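Long-range contact in DNA replication and repair protein RecF (Caldanaerobacter subterraneus subsp. tengcongensis, PDB 5Z69), which binds ATP and probably single-stranded DNA, acting as a recombination mediator of the RecFOR DNA repair pathway: residues A[158-172]-A[186-200]. Numbering follows the deposited sequence.
Sequences DLLQYNKTLSNRNSL and LEIFDEKLAEYGARI
Arg169 and Asp190 tie together two roughly antiparallel helices, 158-172 and 186-200 (axes 9.5 Å apart, 150° between their directions), and the arginine illustrates how one side chain can serve both an apolar seam and a buried charge. Its CB approaches CB of Phe189. With CG anti to the backbone N (chi1 -172°) and the chain extended as far as NE, the arginine runs across to the second helix: CG lies against CD2 of Leu186, and CD presses on CD1 of Leu193 at 3.5 Å. NE donates to Asp190 OD2 at 2.9 Å, meeting it nearly along the C-O axis and in the guanidinium plane, and NH2 adds a weak bond to it. Leu186 CD2 lies over one guanidinium face, toward its rim, and NH1 is held by Asp261 and Thr267, so all three nitrogens have partners.

Next along the seam, Leu193 is a knob among Tyr162, Thr165, Leu166 and Arg169, its CD2 lying 3.6 Å from Thr165 CG2. On the more open flank, the extended Lys192 passes Thr165 OG1 and brings NZ to Gln161 OE1 at 3.0 Å, from above the amide carbonyl plane. CB and CG of Gln161 touch CE1 of Tyr196. Arg199 NE closes the far end with a salt bridge to Asp158, bonding weakly to both carboxylate oxygens, the nearer being OD2 at 3.3 Å.

Both segments belong to a hairpin of long helices, 153-177 and 186-222; Tyr162 packs on Pro271 while its OH hydrogen-bonds His272 ND1, helix 243-256 packs on Asp190 and Ala194, and helix 137-151 on Leu159.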
loop_
_atom_site.group_PDB
_atom_site.type_symbol
_atom_site.label_atom_id
_atom_site.label_comp_id
_atom_site.label_asym_id
_atom_site.label_seq_id
_atom_site.Cartn_x
_atom_site.Cartn_y
_atom_site.Cartn_z
ATOM N N ASP A 158 -7.567 -20.291 -12.264
ATOM C CA ASP A 158 -6.256 -19.730 -11.980
ATOM C C ASP A 158 -5.984 -19.636 -10.484
ATOM O O ASP A 158 -4.911 -20.013 -10.025
ATOM C CB ASP A 158 -6.131 -18.347 -12.626
ATOM C CG ASP A 158 -5.979 -18.428 -14.143
ATOM O OD1 ASP A 158 -5.624 -19.519 -14.633
ATOM O OD2 ASP A 158 -6.201 -17.410 -14.836
ATOM N N LEU A 159 -6.968 -19.148 -9.736
ATOM C CA LEU A 159 -6.828 -18.956 -8.293
ATOM C C LEU A 159 -6.594 -20.292 -7.608
ATOM O O LEU A 159 -5.730 -20.413 -6.731
ATOM C CB LEU A 159 -8.066 -18.248 -7.721
ATOM C CG LEU A 159 -8.125 -18.005 -6.214
ATOM C CD1 LEU A 159 -6.885 -17.244 -5.762
ATOM C CD2 LEU A 159 -9.385 -17.223 -5.858
ATOM N N LEU A 160 -7.353 -21.303 -8.035
ATOM C CA LEU A 160 -7.219 -22.653 -7.504
ATOM C C LEU A 160 -5.836 -23.232 -7.786
ATOM O O LEU A 160 -5.195 -23.808 -6.906
ATOM C CB LEU A 160 -8.292 -23.581 -8.102
ATOM C CG LEU A 160 -9.660 -23.672 -7.422
ATOM C CD1 LEU A 160 -10.559 -24.620 -8.211
ATOM C CD2 LEU A 160 -9.524 -24.160 -5.993
ATOM N N GLN A 161 -5.384 -23.108 -9.025
ATOM C CA GLN A 161 -4.061 -23.617 -9.365
ATOM C C GLN A 161 -2.962 -22.787 -8.664
ATOM O O GLN A 161 -1.955 -23.328 -8.200
ATOM C CB GLN A 161 -3.867 -23.609 -10.880
ATOM C CG GLN A 161 -2.561 -24.257 -11.337
ATOM C CD GLN A 161 -2.348 -25.649 -10.752
ATOM O OE1 GLN A 161 -1.304 -25.928 -10.148
ATOM N NE2 GLN A 161 -3.330 -26.535 -10.939
ATOM N N TYR A 162 -3.157 -21.478 -8.570
ATOM C CA TYR A 162 -2.193 -20.642 -7.852
ATOM C C TYR A 162 -2.045 -21.125 -6.409
ATOM O O TYR A 162 -0.927 -21.315 -5.932
ATOM C CB TYR A 162 -2.609 -19.168 -7.877
ATOM C CG TYR A 162 -1.714 -18.259 -7.058
ATOM C CD1 TYR A 162 -0.546 -17.733 -7.592
ATOM C CD2 TYR A 162 -2.053 -17.920 -5.758
ATOM C CE1 TYR A 162 0.292 -16.891 -6.826
ATOM C CE2 TYR A 162 -1.246 -17.092 -4.989
ATOM C CZ TYR A 162 -0.068 -16.579 -5.519
ATOM O OH TYR A 162 0.726 -15.749 -4.730
ATOM N N ASN A 163 -3.168 -21.351 -5.726
ATOM C CA ASN A 163 -3.106 -21.736 -4.316
ATOM C C ASN A 163 -2.445 -23.088 -4.151
ATOM O O ASN A 163 -1.783 -23.345 -3.136
ATOM C CB ASN A 163 -4.490 -21.771 -3.676
ATOM C CG ASN A 163 -5.110 -20.406 -3.532
ATOM O OD1 ASN A 163 -4.445 -19.383 -3.678
ATOM N ND2 ASN A 163 -6.403 -20.385 -3.233
ATOM N N LYS A 164 -2.632 -23.948 -5.151
ATOM C CA LYS A 164 -2.043 -25.292 -5.150
ATOM C C LYS A 164 -0.528 -25.208 -5.274
ATOM O O LYS A 164 0.211 -25.831 -4.514
ATOM C CB LYS A 164 -2.622 -26.129 -6.295
ATOM C CG LYS A 164 -2.209 -27.592 -6.292
ATOM C CD LYS A 164 -3.148 -28.409 -7.194
ATOM N N THR A 165 -0.070 -24.419 -6.237
ATOM C CA THR A 165 1.360 -24.190 -6.437
ATOM C C THR A 165 1.995 -23.471 -5.243
ATOM O O THR A 165 3.112 -23.775 -4.833
ATOM C CB THR A 165 1.598 -23.372 -7.711
ATOM O OG1 THR A 165 1.061 -24.091 -8.826
ATOM C CG2 THR A 165 3.070 -23.140 -7.940
ATOM N N LEU A 166 1.276 -22.511 -4.686
ATOM C CA LEU A 166 1.743 -21.826 -3.496
ATOM C C LEU A 166 1.951 -22.821 -2.351
ATOM O O LEU A 166 2.986 -22.805 -1.668
ATOM C CB LEU A 166 0.752 -20.748 -3.090
ATOM C CG LEU A 166 1.100 -20.008 -1.804
ATOM C CD1 LEU A 166 2.417 -19.261 -1.992
ATOM C CD2 LEU A 166 -0.011 -19.036 -1.412
ATOM N N SER A 167 0.962 -23.692 -2.148
ATOM C CA SER A 167 1.046 -24.691 -1.083
ATOM C C SER A 167 2.250 -25.604 -1.288
ATOM O O SER A 167 2.970 -25.917 -0.330
ATOM C CB SER A 167 -0.232 -25.527 -1.009
ATOM O OG SER A 167 -0.111 -26.515 0.003
ATOM N N ASN A 168 2.462 -26.029 -2.535
ATOM C CA ASN A 168 3.631 -26.835 -2.871
ATOM C C ASN A 168 4.928 -26.085 -2.580
ATOM O O ASN A 168 5.879 -26.656 -2.052
ATOM C CB ASN A 168 3.604 -27.256 -4.337
ATOM C CG ASN A 168 2.492 -28.265 -4.637
ATOM O OD1 ASN A 168 1.976 -28.922 -3.731
ATOM N ND2 ASN A 168 2.123 -28.380 -5.907
ATOM N N ARG A 169 4.968 -24.807 -2.939
ATOM C CA ARG A 169 6.174 -24.039 -2.712
ATOM C C ARG A 169 6.449 -23.951 -1.214
ATOM O O ARG A 169 7.580 -24.142 -0.771
ATOM C CB ARG A 169 6.078 -22.637 -3.319
ATOM C CG ARG A 169 7.420 -21.878 -3.258
ATOM C CD ARG A 169 7.263 -20.412 -3.569
ATOM N NE ARG A 169 8.535 -19.724 -3.794
ATOM C CZ ARG A 169 9.160 -18.979 -2.885
ATOM N NH1 ARG A 169 8.647 -18.820 -1.668
ATOM N NH2 ARG A 169 10.302 -18.393 -3.197
ATOM N N ASN A 170 5.412 -23.683 -0.429
ATOM C CA ASN A 170 5.598 -23.518 1.008
ATOM C C ASN A 170 6.069 -24.785 1.724
ATOM O O ASN A 170 6.866 -24.726 2.657
ATOM C CB ASN A 170 4.310 -23.011 1.636
ATOM C CG ASN A 170 4.094 -21.546 1.359
ATOM O OD1 ASN A 170 5.050 -20.822 1.069
ATOM N ND2 ASN A 170 2.849 -21.095 1.438
ATOM N N SER A 171 5.583 -25.934 1.283
ATOM C CA SER A 171 6.020 -27.176 1.900
ATOM C C SER A 171 7.443 -27.472 1.429
ATOM O O SER A 171 8.253 -28.008 2.185
ATOM C CB SER A 171 5.057 -28.326 1.580
ATOM O OG SER A 171 5.050 -28.635 0.206
ATOM N N LEU A 172 7.754 -27.084 0.193
ATOM C CA LEU A 172 9.118 -27.206 -0.307
ATOM C C LEU A 172 10.067 -26.380 0.558
ATOM O O LEU A 172 11.185 -26.808 0.833
ATOM C CB LEU A 172 9.222 -26.758 -1.768
ATOM C CG LEU A 172 10.612 -26.913 -2.397
ATOM C CD1 LEU A 172 11.034 -28.379 -2.383
ATOM C CD2 LEU A 172 10.654 -26.360 -3.814
ATOM N N LEU A 186 13.160 -24.497 -6.149
ATOM C CA LEU A 186 12.231 -23.360 -6.064
ATOM C C LEU A 186 12.006 -22.587 -7.360
ATOM O O LEU A 186 10.946 -21.976 -7.546
ATOM C CB LEU A 186 12.725 -22.365 -4.997
ATOM C CG LEU A 186 12.551 -22.821 -3.549
ATOM C CD1 LEU A 186 13.261 -21.887 -2.584
ATOM C CD2 LEU A 186 11.078 -22.889 -3.216
ATOM N N GLU A 187 12.992 -22.607 -8.253
ATOM C CA GLU A 187 12.907 -21.817 -9.474
ATOM C C GLU A 187 11.666 -22.172 -10.276
ATOM O O GLU A 187 10.941 -21.302 -10.740
ATOM C CB GLU A 187 14.142 -22.018 -10.349
ATOM C CG GLU A 187 14.064 -21.268 -11.670
ATOM C CD GLU A 187 15.104 -21.730 -12.670
ATOM O OE1 GLU A 187 16.289 -21.831 -12.288
ATOM O OE2 GLU A 187 14.736 -21.994 -13.836
ATOM N N ILE A 188 11.422 -23.462 -10.424
ATOM C CA ILE A 188 10.393 -23.918 -11.341
ATOM C C ILE A 188 9.021 -23.539 -10.782
ATOM O O ILE A 188 8.152 -23.078 -11.515
ATOM C CB ILE A 188 10.498 -25.432 -11.603
ATOM C CG1 ILE A 188 11.923 -25.811 -12.058
ATOM C CG2 ILE A 188 9.530 -25.815 -12.685
ATOM C CD1 ILE A 188 13.017 -25.954 -10.946
ATOM N N PHE A 189 8.850 -23.690 -9.474
ATOM C CA PHE A 189 7.647 -23.213 -8.801
ATOM C C PHE A 189 7.499 -21.709 -8.888
ATOM O O PHE A 189 6.382 -21.207 -9.039
ATOM C CB PHE A 189 7.649 -23.661 -7.340
ATOM C CG PHE A 189 7.422 -25.129 -7.184
ATOM C CD1 PHE A 189 6.138 -25.660 -7.277
ATOM C CD2 PHE A 189 8.484 -25.989 -7.006
ATOM C CE1 PHE A 189 5.921 -27.017 -7.160
ATOM C CE2 PHE A 189 8.272 -27.352 -6.892
ATOM C CZ PHE A 189 6.989 -27.863 -6.967
ATOM N N ASP A 190 8.626 -20.996 -8.803
ATOM C CA ASP A 190 8.636 -19.549 -8.895
ATOM C C ASP A 190 8.069 -19.095 -10.227
ATOM O O ASP A 190 7.233 -18.179 -10.288
ATOM C CB ASP A 190 10.063 -19.000 -8.733
ATOM C CG ASP A 190 10.515 -18.922 -7.276
ATOM O OD1 ASP A 190 11.668 -18.502 -7.047
ATOM O OD2 ASP A 190 9.729 -19.269 -6.365
ATOM N N GLU A 191 8.546 -19.731 -11.296
ATOM C CA GLU A 191 8.108 -19.414 -12.646
ATOM C C GLU A 191 6.600 -19.584 -12.756
ATOM O O GLU A 191 5.912 -18.742 -13.326
ATOM C CB GLU A 191 8.820 -20.308 -13.665
ATOM C CG GLU A 191 10.345 -20.237 -13.588
ATOM C CD GLU A 191 11.045 -21.152 -14.589
ATOM O OE1 GLU A 191 11.934 -20.661 -15.322
ATOM O OE2 GLU A 191 10.718 -22.358 -14.637
ATOM N N LYS A 192 6.097 -20.667 -12.175
ATOM C CA LYS A 192 4.675 -20.997 -12.275
ATOM C C LYS A 192 3.840 -19.984 -11.497
ATOM O O LYS A 192 2.813 -19.508 -11.989
ATOM C CB LYS A 192 4.403 -22.419 -11.763
ATOM C CG LYS A 192 2.976 -22.904 -12.090
ATOM C CD LYS A 192 2.751 -24.343 -11.698
ATOM C CE LYS A 192 1.304 -24.762 -11.987
ATOM N NZ LYS A 192 1.138 -26.227 -11.899
ATOM N N LEU A 193 4.292 -19.639 -10.294
ATOM C CA LEU A 193 3.580 -18.660 -9.469
ATOM C C LEU A 193 3.498 -17.300 -10.138
ATOM O O LEU A 193 2.526 -16.568 -9.945
ATOM C CB LEU A 193 4.250 -18.500 -8.098
ATOM C CG LEU A 193 4.034 -19.625 -7.087
ATOM C CD1 LEU A 193 4.866 -19.365 -5.836
ATOM C CD2 LEU A 193 2.553 -19.807 -6.728
ATOM N N ALA A 194 4.528 -16.951 -10.905
ATOM C CA ALA A 194 4.582 -15.643 -11.543
ATOM C C ALA A 194 3.620 -15.608 -12.728
ATOM O O ALA A 194 2.917 -14.620 -12.963
ATOM C CB ALA A 194 6.024 -15.315 -11.987
ATOM N N GLU A 195 3.581 -16.703 -13.472
ATOM C CA GLU A 195 2.643 -16.804 -14.577
ATOM C C GLU A 195 1.202 -16.725 -14.090
ATOM O O GLU A 195 0.407 -15.950 -14.618
ATOM C CB GLU A 195 2.860 -18.093 -15.349
ATOM C CG GLU A 195 1.799 -18.342 -16.408
ATOM C CD GLU A 195 1.898 -19.734 -16.977
ATOM O OE1 GLU A 195 2.761 -19.955 -17.849
ATOM O OE2 GLU A 195 1.125 -20.612 -16.539
ATOM N N TYR A 196 0.861 -17.522 -13.082
ATOM C CA TYR A 196 -0.515 -17.527 -12.593
ATOM C C TYR A 196 -0.814 -16.255 -11.820
ATOM O O TYR A 196 -1.907 -15.703 -11.929
ATOM C CB TYR A 196 -0.782 -18.763 -11.735
ATOM C CG TYR A 196 -1.110 -19.981 -12.573
ATOM C CD1 TYR A 196 -2.418 -20.405 -12.732
ATOM C CD2 TYR A 196 -0.108 -20.682 -13.233
ATOM C CE1 TYR A 196 -2.719 -21.512 -13.504
ATOM C CE2 TYR A 196 -0.391 -21.780 -14.000
ATOM C CZ TYR A 196 -1.701 -22.196 -14.134
ATOM O OH TYR A 196 -1.979 -23.294 -14.909
ATOM N N GLY A 197 0.168 -15.771 -11.064
ATOM C CA GLY A 197 0.018 -14.510 -10.356
ATOM C C GLY A 197 -0.264 -13.339 -11.282
ATOM O O GLY A 197 -1.071 -12.457 -10.975
ATOM N N ALA A 198 0.395 -13.325 -12.431
ATOM C CA ALA A 198 0.192 -12.244 -13.387
ATOM C C ALA A 198 -1.230 -12.281 -13.973
ATOM O O ALA A 198 -1.906 -11.249 -14.095
ATOM C CB ALA A 198 1.253 -12.311 -14.518
ATOM N N ARG A 199 -1.692 -13.461 -14.352
ATOM C CA ARG A 199 -3.071 -13.563 -14.846
ATOM C C ARG A 199 -4.088 -13.074 -13.814
ATOM O O ARG A 199 -5.045 -12.378 -14.143
ATOM C CB ARG A 199 -3.373 -14.988 -15.251
ATOM C CG ARG A 199 -2.701 -15.367 -16.534
ATOM C CD ARG A 199 -3.494 -16.439 -17.231
ATOM N NE ARG A 199 -3.381 -17.709 -16.535
ATOM C CZ ARG A 199 -2.428 -18.595 -16.785
ATOM N NH1 ARG A 199 -1.515 -18.328 -17.708
ATOM N NH2 ARG A 199 -2.387 -19.743 -16.119
ATOM N N ILE A 200 -3.843 -13.403 -12.555
ATOM C CA ILE A 200 -4.739 -13.031 -11.470
ATOM C C ILE A 200 -4.726 -11.514 -11.238
ATOM O O ILE A 200 -5.780 -10.887 -11.086
ATOM C CB ILE A 200 -4.344 -13.803 -10.196
ATOM C CG1 ILE A 200 -4.930 -15.229 -10.254
ATOM C CG2 ILE A 200 -4.799 -13.085 -8.926
ATOM C CD1 ILE A 200 -4.162 -16.225 -9.395
HETATM O O HOH W 1 -7.104 -15.073 -14.018
HETATM O O HOH W 2 2.448 -26.970 -9.060
#